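Local coordinates for protein NDP-N-acetyl-D-galactosaminuronic acid dehydrogenase (Methanosarcina mazei Go1, PDB 3G79) that probably oxidises UDP-N-acetyl-D-mannosamine to UDP-N-acetyl-D-mannosaminouronate, reducing two NAD+ per turnover, as a member of the UDP-glucose/GDP-mannose dehydrogenase family, at residues I109-A114 with P121-L126; T240-Q245 with H292-D297; H335-T340 with K349-S354; P374-R379 with V397-V402. All coordinates share one frame; numbering follows the deposited sequence.

How the contacts relate
The four contacts follow one another along the chain and pass through its three parts: the NAD-binding domain (contact 1), the helical centre (contact 2), and the C-terminal region (contact 3, where helix 321-345 meets the loop before strand 355-359, and contact 4). Contact 1, beside the presumed dinucleotide site, comes within about 5 Å of contact 2 at the nearest atoms, although their centres are about 20 Å apart. Contacts 2 and 3 both reach the second subunit, with centres about 29 Å apart. Contact 3 touches contact 4, where Tyr378 packs on Met336, Tyr337 and Thr340; those centres are about 18 Å apart. Contact 4 belongs to the UDP-binding domain, and its nearest atoms are about 7 Å from contact 2.

Contact 1: residues I109-A114 with P121-L126; sequences IQTPFA and PDFSAL
Here a loop packs on the start of a helix: Ile109, Thr111 and Phe113, in the loop following strand 104-107, lie against the residues that open helix 124-136, near the surface of the NAD-binding domain. At the inner end, CG2 of Ile109 is anti to the backbone N (CG1 takes chi1 -79°) and rests 3.9 Å from CB of Ala125, while its CD1 reaches the carbonyl O of Ala125 at 3.6 Å. Midway, the hydroxyl OG1 of Thr111 sits obliquely against the Phe123 ring, 3.0 Å from CD1, with CB of Pro121 3.5 Å from the same OG1; this buried oxygen has no polar partner in the model. Pro121 also covers one face of that ring. At the outer end Phe113 and Asp122 run side by side, ring and carboxylate planes 21° apart. Asp122 OD1 meanwhile takes the N-H of Ser124 at 3.1 Å from above its carboxylate plane, an Asx turn around the N-cap residue Phe123. Gln110 OE1 accepts a hydrogen bond from Tyr28 N, in what is probably the glycine-rich Rossmann loop. This is the strand-to-helix connection of a Rossmann fold, at the C-terminal ends of the parallel strands, where NAD is expected to bind.

Contact 2: residues T240-Q245 with H292-D297; sequences TFRDLQ and HCLTKD
Leu294 pushes one methyl, CD2, into helix 228-258, where it overlaps the aliphatic stem of Arg242 and the backbone of Asp243. CD2 lies 3.6 Å from CG of Arg242. The same methyl is 3.5 Å from N of Asp243, so a single branch fills the angle between two successive residues. Arg242 presents its stem because CG stands anti to the backbone N (chi1 164°); the chain then bends at chi3. Asp243 also nears the backbone of Leu294, with its CG 3.4 Å from the carbonyl O, but its polar end works elsewhere: OD1 takes a hydrogen bond from Asn329 and forms a salt bridge with Arg326, which probably offsets the nearness of that carbonyl. Further along, Thr240 and Asp297 meet loosely, OG1 of Thr240 being 4.2 Å from CB of Asp297. The Asp297 carboxylate is engaged by Asn239 ND2. The axes of helix segments 240-245 and 293-297 approach to 8.7 Å at a steep 104°, which confines the meeting to these few residues. Helix 321-345 flanks the crossing, touching Thr240 through Tyr322 and Leu244 through Ala325, while residues of helix 228-258 such as Phe241 and Leu244 pack on Val282 and Ala248 of the second subunit.

Contact 3: residues H335-T340 with K349-S354; sequences HMYNLT and KKMDGS
Met351 carries this side of the contact, reaching from the loop ahead of strand 355-359 to Tyr337 and Thr340 on helix 321-345. Its CG leaves anti to the backbone N (chi1 -167°), and bends at chi2 and chi3 then bring the terminal methyl CE back against the helix. CE lies 3.7 Å from CE1 of Tyr337, approaching the ring obliquely, and 3.3 Å from OG1 of Thr340, whose side chain it crosses at about a right angle. Nearer the root, CG of Met351 is 4.1 Å from the phenolic OH of Tyr337. The same residue starts a type II turn: through Asp352 and Gly353, the latter with positive phi (80°), the chain doubles back until N of Ser354 bonds O of Met351 at 3.1 Å and the strand can begin. Ala385 of helix 375-385 touches both Met351 and Tyr337, and Val341 and Leu344 also pack on Met351. With only an alanine at Tyr337, a gap would probably open beside CE and CG of Met351 and let the methyl shift. The contact is held by shape rather than by directional bonds, and it buries OG1 of Thr340 against a methyl, with no polar partner in the model.

Contact 4: residues P374-R379 with V397-V402; sequences PSEPYR and VNYPGV
Glu376, on the first turn of helix 375-385 in the Rossmann-like UDP-binding domain, joins the loop beyond strand 388-392 by gripping Tyr399. Its chain leaves with CG anti to the backbone N (chi1 -169°) and stays extended, bringing OE2 within 2.5 Å of the Tyr399 OH. The tyrosine donates this short bond and meets OE2 nearly along the C-O axis; the carboxylate stands almost upright to the ring, their planes 78° apart, with OE2 at the ring edge. Trp361 packs edge-to-face with Tyr399, and CD of Pro400, the next residue, lies over the rim of one face, 3.3 Å above the ring plane. With a phenylalanine here the hydroxyl is gone, which would probably leave the Glu376 carboxylate without its mate from this loop. One turn on, Arg379, whose N bonds O of Ser375 at 2.8 Å, runs straight from CG to NE. It slides past Val402 in the opposite direction. Val402 ends the type II turn that begins at Tyr399 and passes through Gly401, so one tight loop supplies both partners. Over a face of the Arg379 guanidinium sits one methyl, CG2 of Val402, 3.6 Å from NH1.

Contact 1: residues I109-A114 with P121-L126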
loop_
_atom_site.group_PDB
_atom_site.type_symbol
_atom_site.label_atom_id
_atom_site.label_comp_id
_atom_site.label_asym_id
_atom_site.label_seq_id
_atom_site.Cartn_x
_atom_site.Cartn_y
_atom_site.Cartn_z
ATOM N N ILE A 109 -0.267 6.139 31.189
ATOM C CA ILE A 109 0.498 7.276 31.618
ATOM C C ILE A 109 1.066 7.931 30.377
ATOM O O ILE A 109 1.668 7.232 29.539
ATOM C CB ILE A 109 1.565 6.828 32.617
ATOM C CG1 ILE A 109 0.929 6.628 33.996
ATOM C CG2 ILE A 109 2.736 7.827 32.662
ATOM C CD1 ILE A 109 1.790 5.912 35.008
ATOM N N GLN A 110 0.841 9.244 30.227
ATOM C CA GLN A 110 1.403 9.987 29.101
ATOM C C GLN A 110 2.861 9.569 28.925
ATOM O O GLN A 110 3.627 9.489 29.887
ATOM C CB GLN A 110 1.243 11.517 29.269
ATOM C CG GLN A 110 -0.149 12.085 28.774
ATOM C CD GLN A 110 -0.557 13.482 29.369
ATOM O OE1 GLN A 110 -1.756 13.833 29.424
ATOM N NE2 GLN A 110 0.442 14.265 29.817
ATOM N N THR A 111 3.224 9.227 27.700
ATOM C CA THR A 111 4.588 8.836 27.403
ATOM C C THR A 111 5.181 9.919 26.519
ATOM O O THR A 111 5.668 9.632 25.420
ATOM C CB THR A 111 4.639 7.478 26.719
ATOM O OG1 THR A 111 6.001 7.081 26.595
ATOM C CG2 THR A 111 3.991 7.504 25.322
ATOM N N PRO A 112 5.177 11.178 27.019
ATOM C CA PRO A 112 5.239 12.241 26.048
ATOM C C PRO A 112 6.561 12.224 25.286
ATOM O O PRO A 112 6.581 12.054 24.058
ATOM C CB PRO A 112 5.124 13.513 26.910
ATOM C CG PRO A 112 5.729 13.146 28.243
ATOM C CD PRO A 112 5.500 11.650 28.390
ATOM N N PHE A 113 7.655 12.343 26.025
ATOM C CA PHE A 113 8.834 12.990 25.491
ATOM C C PHE A 113 9.628 12.185 24.421
ATOM O O PHE A 113 9.170 11.127 23.981
ATOM C CB PHE A 113 9.690 13.534 26.663
ATOM C CG PHE A 113 9.290 14.931 27.151
ATOM C CD1 PHE A 113 8.387 15.732 26.425
ATOM C CD2 PHE A 113 9.858 15.454 28.321
ATOM C CE1 PHE A 113 8.039 17.013 26.870
ATOM C CE2 PHE A 113 9.518 16.741 28.780
ATOM C CZ PHE A 113 8.605 17.519 28.054
ATOM N N ALA A 114 10.740 12.726 23.909
ATOM C CA ALA A 114 11.152 14.146 24.062
ATOM C C ALA A 114 11.971 14.436 25.366
ATOM O O ALA A 114 12.444 13.469 25.979
ATOM C CB ALA A 114 9.926 15.102 23.836
ATOM N N PRO A 121 10.687 7.580 23.325
ATOM C CA PRO A 121 9.917 8.416 24.248
ATOM C C PRO A 121 10.571 8.516 25.632
ATOM O O PRO A 121 11.451 7.706 25.948
ATOM C CB PRO A 121 8.591 7.675 24.347
ATOM C CG PRO A 121 8.480 6.961 23.052
ATOM C CD PRO A 121 9.867 6.483 22.777
ATOM N N ASP A 122 10.178 9.518 26.427
ATOM C CA ASP A 122 10.589 9.572 27.839
ATOM C C ASP A 122 9.579 8.788 28.652
ATOM O O ASP A 122 8.494 9.271 28.946
ATOM C CB ASP A 122 10.718 11.009 28.380
ATOM C CG ASP A 122 11.023 11.057 29.884
ATOM O OD1 ASP A 122 11.584 10.062 30.421
ATOM O OD2 ASP A 122 10.703 12.089 30.526
ATOM N N PHE A 123 9.978 7.574 29.002
ATOM C CA PHE A 123 9.176 6.643 29.759
ATOM C C PHE A 123 9.231 6.802 31.300
ATOM O O PHE A 123 8.656 5.968 32.019
ATOM C CB PHE A 123 9.616 5.221 29.393
ATOM C CG PHE A 123 9.259 4.801 27.987
ATOM C CD1 PHE A 123 7.969 4.978 27.493
ATOM C CD2 PHE A 123 10.214 4.172 27.175
ATOM C CE1 PHE A 123 7.620 4.555 26.193
ATOM C CE2 PHE A 123 9.897 3.747 25.879
ATOM C CZ PHE A 123 8.589 3.938 25.383
ATOM N N SER A 124 9.880 7.850 31.813
ATOM C CA SER A 124 10.207 7.881 33.240
ATOM C C SER A 124 8.969 7.826 34.148
ATOM O O SER A 124 8.899 6.988 35.060
ATOM C CB SER A 124 11.242 8.991 33.612
ATOM O OG SER A 124 10.696 10.304 33.722
ATOM N N ALA A 125 7.994 8.681 33.893
ATOM C CA ALA A 125 6.726 8.605 34.599
ATOM C C ALA A 125 6.020 7.240 34.415
ATOM O O ALA A 125 5.321 6.761 35.353
ATOM C CB ALA A 125 5.795 9.742 34.166
ATOM N N LEU A 126 6.196 6.625 33.237
ATOM C CA LEU A 126 5.540 5.339 32.931
ATOM C C LEU A 126 6.179 4.300 33.787
ATOM O O LEU A 126 5.497 3.507 34.436
ATOM C CB LEU A 126 5.715 4.914 31.457
ATOM C CG LEU A 126 5.394 3.444 31.162
ATOM C CD1 LEU A 126 3.899 3.184 31.477
ATOM C CD2 LEU A 126 5.797 2.992 29.750
#

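Contact 2: residues T240-Q245 with H292-D297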
loop_
_atom_site.group_PDB
_atom_site.type_symbol
_atom_site.label_atom_id
_atom_site.label_comp_id
_atom_site.label_asym_id
_atom_site.label_seq_id
_atom_site.Cartn_x
_atom_site.Cartn_y
_atom_site.Cartn_z
ATOM N N THR A 240 4.662 2.456 9.846
ATOM C CA THR A 240 5.563 1.960 8.816
ATOM C C THR A 240 4.888 1.781 7.405
ATOM O O THR A 240 5.373 2.292 6.377
ATOM C CB THR A 240 6.216 0.660 9.355
ATOM O OG1 THR A 240 7.126 1.014 10.415
ATOM C CG2 THR A 240 6.968 -0.109 8.251
ATOM N N PHE A 241 3.749 1.090 7.370
ATOM C CA PHE A 241 3.073 0.808 6.113
ATOM C C PHE A 241 2.570 2.095 5.486
ATOM O O PHE A 241 2.700 2.272 4.281
ATOM C CB PHE A 241 1.957 -0.230 6.329
ATOM C CG PHE A 241 2.446 -1.632 6.238
ATOM C CD1 PHE A 241 3.603 -2.023 6.896
ATOM C CD2 PHE A 241 1.791 -2.558 5.452
ATOM C CE1 PHE A 241 4.074 -3.320 6.793
ATOM C CE2 PHE A 241 2.269 -3.854 5.333
ATOM C CZ PHE A 241 3.395 -4.240 6.009
ATOM N N ARG A 242 2.050 3.005 6.317
ATOM C CA ARG A 242 1.652 4.349 5.861
ATOM C C ARG A 242 2.867 5.077 5.307
ATOM O O ARG A 242 2.816 5.581 4.195
ATOM C CB ARG A 242 0.938 5.218 6.954
ATOM C CG ARG A 242 0.891 6.732 6.595
ATOM C CD ARG A 242 -0.212 7.574 7.275
ATOM N NE ARG A 242 -1.443 7.439 6.515
ATOM C CZ ARG A 242 -2.157 8.434 5.994
ATOM N NH1 ARG A 242 -1.819 9.714 6.187
ATOM N NH2 ARG A 242 -3.235 8.123 5.286
ATOM N N ASP A 243 3.956 5.087 6.073
ATOM C CA ASP A 243 5.190 5.724 5.672
ATOM C C ASP A 243 5.665 5.192 4.335
ATOM O O ASP A 243 6.060 5.933 3.456
ATOM C CB ASP A 243 6.257 5.552 6.756
ATOM C CG ASP A 243 7.523 6.307 6.444
ATOM O OD1 ASP A 243 7.446 7.432 5.915
ATOM O OD2 ASP A 243 8.615 5.788 6.720
ATOM N N LEU A 244 5.591 3.896 4.166
ATOM C CA LEU A 244 5.880 3.279 2.878
ATOM C C LEU A 244 4.924 3.689 1.754
ATOM O O LEU A 244 5.390 3.908 0.623
ATOM C CB LEU A 244 5.944 1.755 3.017
ATOM C CG LEU A 244 6.074 1.006 1.687
ATOM C CD1 LEU A 244 7.445 1.259 1.010
ATOM C CD2 LEU A 244 5.863 -0.457 1.894
ATOM N N GLN A 245 3.618 3.820 2.029
ATOM C CA GLN A 245 2.731 4.253 0.930
ATOM C C GLN A 245 3.066 5.655 0.463
ATOM O O GLN A 245 2.878 6.020 -0.719
ATOM C CB GLN A 245 1.206 4.029 1.133
ATOM C CG GLN A 245 0.643 4.282 2.480
ATOM C CD GLN A 245 -0.752 3.625 2.789
ATOM O OE1 GLN A 245 -1.014 3.282 3.966
ATOM N NE2 GLN A 245 -1.624 3.472 1.772
ATOM N N HIS A 292 6.088 12.085 14.892
ATOM C CA HIS A 292 6.958 11.183 15.626
ATOM C C HIS A 292 6.873 9.796 15.041
ATOM O O HIS A 292 7.861 9.260 14.527
ATOM C CB HIS A 292 6.588 11.130 17.098
ATOM C CG HIS A 292 6.908 12.378 17.833
ATOM N ND1 HIS A 292 8.187 12.896 17.888
ATOM C CD2 HIS A 292 6.123 13.219 18.551
ATOM C CE1 HIS A 292 8.174 14.010 18.605
ATOM N NE2 HIS A 292 6.936 14.227 19.020
ATOM N N CYS A 293 5.673 9.228 15.146
ATOM C CA CYS A 293 5.344 7.863 14.696
ATOM C C CYS A 293 5.893 7.557 13.306
ATOM O O CYS A 293 6.819 6.784 13.178
ATOM C CB CYS A 293 3.820 7.639 14.766
ATOM S SG CYS A 293 3.261 7.612 16.491
ATOM N N LEU A 294 5.342 8.226 12.303
ATOM C CA LEU A 294 5.715 8.072 10.907
ATOM C C LEU A 294 7.205 8.131 10.587
ATOM O O LEU A 294 7.639 7.493 9.643
ATOM C CB LEU A 294 4.974 9.124 10.062
ATOM C CG LEU A 294 3.617 8.751 9.487
ATOM C CD1 LEU A 294 2.972 9.943 8.776
ATOM C CD2 LEU A 294 3.778 7.591 8.519
ATOM N N THR A 295 7.974 8.919 11.346
ATOM C CA THR A 295 9.411 9.072 11.113
ATOM C C THR A 295 10.273 8.096 11.955
ATOM O O THR A 295 11.450 7.913 11.696
ATOM C CB THR A 295 9.895 10.554 11.395
ATOM O OG1 THR A 295 9.444 11.012 12.673
ATOM C CG2 THR A 295 9.385 11.525 10.366
ATOM N N LYS A 296 9.700 7.459 12.965
ATOM C CA LYS A 296 10.526 6.788 13.968
ATOM C C LYS A 296 10.201 5.337 14.138
ATOM O O LYS A 296 11.034 4.557 14.581
ATOM C CB LYS A 296 10.403 7.476 15.319
ATOM C CG LYS A 296 11.424 8.509 15.498
ATOM C CD LYS A 296 10.822 9.779 16.018
ATOM C CE LYS A 296 10.465 9.707 17.500
ATOM N NZ LYS A 296 10.712 11.049 18.106
ATOM N N ASP A 297 8.981 4.977 13.810
ATOM C CA ASP A 297 8.516 3.643 14.065
ATOM C C ASP A 297 9.338 2.601 13.319
ATOM O O ASP A 297 9.547 1.534 13.845
ATOM C CB ASP A 297 6.994 3.517 13.764
ATOM C CG ASP A 297 6.105 4.014 14.937
ATOM O OD1 ASP A 297 6.641 4.588 15.916
ATOM O OD2 ASP A 297 4.867 3.817 14.901
#

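Contact 3: residues H335-T340 with K349-S354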
loop_
_atom_site.group_PDB
_atom_site.type_symbol
_atom_site.label_atom_id
_atom_site.label_comp_id
_atom_site.label_asym_id
_atom_site.label_seq_id
_atom_site.Cartn_x
_atom_site.Cartn_y
_atom_site.Cartn_z
ATOM N N HIS A 335 14.771 17.433 -2.400
ATOM C CA HIS A 335 14.190 17.519 -3.722
ATOM C C HIS A 335 13.525 18.878 -3.941
ATOM O O HIS A 335 13.606 19.457 -5.058
ATOM C CB HIS A 335 13.218 16.368 -4.012
ATOM C CG HIS A 335 12.576 16.471 -5.355
ATOM N ND1 HIS A 335 13.286 16.325 -6.535
ATOM C CD2 HIS A 335 11.311 16.781 -5.715
ATOM C CE1 HIS A 335 12.469 16.498 -7.560
ATOM N NE2 HIS A 335 11.269 16.777 -7.088
ATOM N N MET A 336 12.900 19.402 -2.875
ATOM C CA MET A 336 12.201 20.695 -2.932
ATOM C C MET A 336 13.217 21.757 -3.220
ATOM O O MET A 336 13.040 22.541 -4.160
ATOM C CB MET A 336 11.426 20.996 -1.635
ATOM C CG MET A 336 10.011 20.362 -1.570
ATOM S SD MET A 336 8.742 21.245 -2.549
ATOM C CE MET A 336 8.692 20.071 -3.831
ATOM N N TYR A 337 14.296 21.755 -2.421
ATOM C CA TYR A 337 15.468 22.595 -2.647
ATOM C C TYR A 337 16.047 22.525 -4.072
ATOM O O TYR A 337 16.266 23.555 -4.667
ATOM C CB TYR A 337 16.557 22.260 -1.631
ATOM C CG TYR A 337 17.784 23.083 -1.824
ATOM C CD1 TYR A 337 17.833 24.402 -1.375
ATOM C CD2 TYR A 337 18.915 22.557 -2.479
ATOM C CE1 TYR A 337 18.968 25.179 -1.558
ATOM C CE2 TYR A 337 20.053 23.327 -2.667
ATOM C CZ TYR A 337 20.057 24.635 -2.204
ATOM O OH TYR A 337 21.157 25.399 -2.382
ATOM N N ASN A 338 16.316 21.333 -4.621
ATOM C CA ASN A 338 16.789 21.229 -6.032
ATOM C C ASN A 338 15.825 21.854 -7.035
ATOM O O ASN A 338 16.242 22.362 -8.048
ATOM C CB ASN A 338 17.070 19.776 -6.483
ATOM C CG ASN A 338 18.115 19.060 -5.620
ATOM O OD1 ASN A 338 19.124 19.650 -5.167
ATOM N ND2 ASN A 338 17.881 17.804 -5.388
ATOM N N LEU A 339 14.530 21.779 -6.767
ATOM C CA LEU A 339 13.535 22.313 -7.666
ATOM C C LEU A 339 13.584 23.837 -7.596
ATOM O O LEU A 339 13.498 24.523 -8.631
ATOM C CB LEU A 339 12.140 21.813 -7.268
ATOM C CG LEU A 339 11.631 20.388 -7.540
ATOM C CD1 LEU A 339 10.191 20.146 -6.972
ATOM C CD2 LEU A 339 11.680 20.022 -9.021
ATOM N N THR A 340 13.782 24.376 -6.397
ATOM C CA THR A 340 13.853 25.830 -6.278
ATOM C C THR A 340 15.139 26.408 -6.892
ATOM O O THR A 340 15.073 27.406 -7.624
ATOM C CB THR A 340 13.449 26.413 -4.844
ATOM O OG1 THR A 340 14.236 27.571 -4.536
ATOM C CG2 THR A 340 13.614 25.411 -3.751
ATOM N N LYS A 349 19.411 33.247 -12.049
ATOM C CA LYS A 349 19.588 33.484 -10.590
ATOM C C LYS A 349 20.108 32.262 -9.801
ATOM O O LYS A 349 19.949 31.123 -10.228
ATOM C CB LYS A 349 18.292 34.006 -9.947
ATOM C CG LYS A 349 17.714 35.232 -10.628
ATOM C CD LYS A 349 16.217 35.342 -10.387
ATOM C CE LYS A 349 15.817 36.492 -9.455
ATOM N NZ LYS A 349 14.333 36.844 -9.533
ATOM N N LYS A 350 20.728 32.517 -8.654
ATOM C CA LYS A 350 21.291 31.480 -7.772
ATOM C C LYS A 350 20.773 31.632 -6.343
ATOM O O LYS A 350 20.492 32.732 -5.886
ATOM C CB LYS A 350 22.822 31.581 -7.723
ATOM C CG LYS A 350 23.553 31.802 -9.080
ATOM C CD LYS A 350 23.739 30.487 -9.870
ATOM C CE LYS A 350 24.373 30.727 -11.247
ATOM N NZ LYS A 350 24.757 29.411 -11.864
ATOM N N MET A 351 20.688 30.535 -5.609
ATOM C CA MET A 351 20.171 30.612 -4.235
ATOM C C MET A 351 20.786 31.742 -3.417
ATOM O O MET A 351 20.057 32.482 -2.718
ATOM C CB MET A 351 20.304 29.266 -3.508
ATOM C CG MET A 351 19.510 29.155 -2.190
ATOM S SD MET A 351 17.726 29.458 -2.314
ATOM C CE MET A 351 17.215 28.002 -3.207
ATOM N N ASP A 352 22.100 31.898 -3.518
ATOM C CA ASP A 352 22.827 32.904 -2.736
ATOM C C ASP A 352 22.367 34.356 -3.039
ATOM O O ASP A 352 22.303 34.779 -4.201
ATOM C CB ASP A 352 24.345 32.752 -2.950
ATOM C CG ASP A 352 25.181 33.651 -2.032
ATOM O OD1 ASP A 352 24.658 34.271 -1.064
ATOM O OD2 ASP A 352 26.402 33.746 -2.292
ATOM N N GLY A 353 22.062 35.099 -1.976
ATOM C CA GLY A 353 21.612 36.472 -2.079
ATOM C C GLY A 353 20.151 36.624 -2.442
ATOM O O GLY A 353 19.631 37.738 -2.455
ATOM N N SER A 354 19.503 35.511 -2.776
ATOM C CA SER A 354 18.089 35.518 -3.140
ATOM C C SER A 354 17.230 35.402 -1.889
ATOM O O SER A 354 17.618 34.750 -0.924
ATOM C CB SER A 354 17.761 34.334 -4.069
ATOM O OG SER A 354 18.784 34.117 -5.016
#

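Contact 4: residues P374-R379 with V397-V402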
loop_
_atom_site.group_PDB
_atom_site.type_symbol
_atom_site.label_atom_id
_atom_site.label_comp_id
_atom_site.label_asym_id
_atom_site.label_seq_id
_atom_site.Cartn_x
_atom_site.Cartn_y
_atom_site.Cartn_z
ATOM N N PRO A 374 9.193 18.656 7.833
ATOM C CA PRO A 374 10.121 18.602 6.715
ATOM C C PRO A 374 10.473 20.020 6.207
ATOM O O PRO A 374 11.383 20.164 5.366
ATOM C CB PRO A 374 9.382 17.762 5.665
ATOM C CG PRO A 374 7.898 17.894 6.027
ATOM C CD PRO A 374 7.857 18.106 7.506
ATOM N N SER A 375 9.809 21.055 6.737
ATOM C CA SER A 375 10.153 22.450 6.407
ATOM C C SER A 375 11.491 22.877 7.027
ATOM O O SER A 375 12.181 23.761 6.493
ATOM C CB SER A 375 9.051 23.416 6.864
ATOM O OG SER A 375 7.804 23.072 6.283
ATOM N N GLU A 376 11.855 22.257 8.148
ATOM C CA GLU A 376 13.121 22.589 8.789
ATOM C C GLU A 376 14.315 22.206 7.906
ATOM O O GLU A 376 15.043 23.089 7.493
ATOM C CB GLU A 376 13.227 21.998 10.190
ATOM C CG GLU A 376 14.371 22.514 10.978
ATOM C CD GLU A 376 14.106 22.446 12.471
ATOM O OE1 GLU A 376 15.078 22.571 13.249
ATOM O OE2 GLU A 376 12.923 22.297 12.873
ATOM N N PRO A 377 14.506 20.902 7.574
ATOM C CA PRO A 377 15.693 20.663 6.730
ATOM C C PRO A 377 15.709 21.483 5.441
ATOM O O PRO A 377 16.780 21.769 4.947
ATOM C CB PRO A 377 15.655 19.160 6.442
ATOM C CG PRO A 377 14.216 18.763 6.637
ATOM C CD PRO A 377 13.691 19.671 7.719
ATOM N N TYR A 378 14.550 21.877 4.919
ATOM C CA TYR A 378 14.503 22.717 3.722
ATOM C C TYR A 378 15.020 24.098 4.036
ATOM O O TYR A 378 15.915 24.604 3.347
ATOM C CB TYR A 378 13.101 22.821 3.148
ATOM C CG TYR A 378 13.045 23.769 1.951
ATOM C CD1 TYR A 378 12.994 23.278 0.624
ATOM C CD2 TYR A 378 13.038 25.168 2.141
ATOM C CE1 TYR A 378 12.951 24.158 -0.455
ATOM C CE2 TYR A 378 12.998 26.022 1.087
ATOM C CZ TYR A 378 12.970 25.523 -0.225
ATOM O OH TYR A 378 12.920 26.437 -1.279
ATOM N N ARG A 379 14.459 24.713 5.074
ATOM C CA ARG A 379 14.915 26.030 5.498
ATOM C C ARG A 379 16.423 26.032 5.701
ATOM O O ARG A 379 17.105 27.000 5.341
ATOM C CB ARG A 379 14.194 26.485 6.772
ATOM C CG ARG A 379 14.740 27.768 7.351
ATOM C CD ARG A 379 14.032 28.151 8.608
ATOM N NE ARG A 379 14.618 29.334 9.173
ATOM C CZ ARG A 379 15.576 29.387 10.105
ATOM N NH1 ARG A 379 16.139 28.294 10.630
ATOM N NH2 ARG A 379 15.998 30.581 10.508
ATOM N N VAL A 397 2.668 29.191 16.204
ATOM C CA VAL A 397 3.294 30.250 16.958
ATOM C C VAL A 397 4.348 29.629 17.882
ATOM O O VAL A 397 4.132 28.550 18.455
ATOM C CB VAL A 397 2.231 31.135 17.696
ATOM C CG1 VAL A 397 1.640 30.411 18.907
ATOM C CG2 VAL A 397 2.802 32.519 18.059
ATOM N N ASN A 398 5.501 30.287 17.983
ATOM C CA ASN A 398 6.520 29.941 18.980
ATOM C C ASN A 398 7.242 28.645 18.681
ATOM O O ASN A 398 7.124 27.669 19.428
ATOM C CB ASN A 398 5.931 29.898 20.404
ATOM C CG ASN A 398 5.770 31.276 21.011
ATOM O OD1 ASN A 398 4.750 31.574 21.636
ATOM N ND2 ASN A 398 6.779 32.128 20.831
ATOM N N TYR A 399 7.976 28.632 17.579
ATOM C CA TYR A 399 8.861 27.515 17.314
ATOM C C TYR A 399 10.171 27.850 17.994
ATOM O O TYR A 399 10.572 29.029 18.026
ATOM C CB TYR A 399 9.063 27.281 15.815
ATOM C CG TYR A 399 9.562 25.900 15.455
ATOM C CD1 TYR A 399 8.686 24.815 15.393
ATOM C CD2 TYR A 399 10.904 25.673 15.166
ATOM C CE1 TYR A 399 9.132 23.550 15.036
ATOM C CE2 TYR A 399 11.366 24.394 14.826
ATOM C CZ TYR A 399 10.469 23.352 14.761
ATOM O OH TYR A 399 10.911 22.101 14.418
ATOM N N PRO A 400 10.831 26.826 18.569
ATOM C CA PRO A 400 12.090 27.102 19.269
ATOM C C PRO A 400 13.239 27.516 18.306
ATOM O O PRO A 400 13.533 26.798 17.333
ATOM C CB PRO A 400 12.382 25.779 20.009
ATOM C CG PRO A 400 11.086 24.952 19.896
ATOM C CD PRO A 400 10.441 25.402 18.648
ATOM N N GLY A 401 13.839 28.679 18.596
ATOM C CA GLY A 401 14.988 29.236 17.864
ATOM C C GLY A 401 14.764 29.497 16.380
ATOM O O GLY A 401 15.714 29.456 15.602
ATOM N N VAL A 402 13.513 29.767 15.993
ATOM C CA VAL A 402 13.097 29.933 14.587
ATOM C C VAL A 402 11.875 30.868 14.537
ATOM O O VAL A 402 10.843 30.564 15.126
ATOM C CB VAL A 402 12.769 28.536 13.938
ATOM C CG1 VAL A 402 11.842 28.651 12.752
ATOM C CG2 VAL A 402 14.031 27.805 13.531
#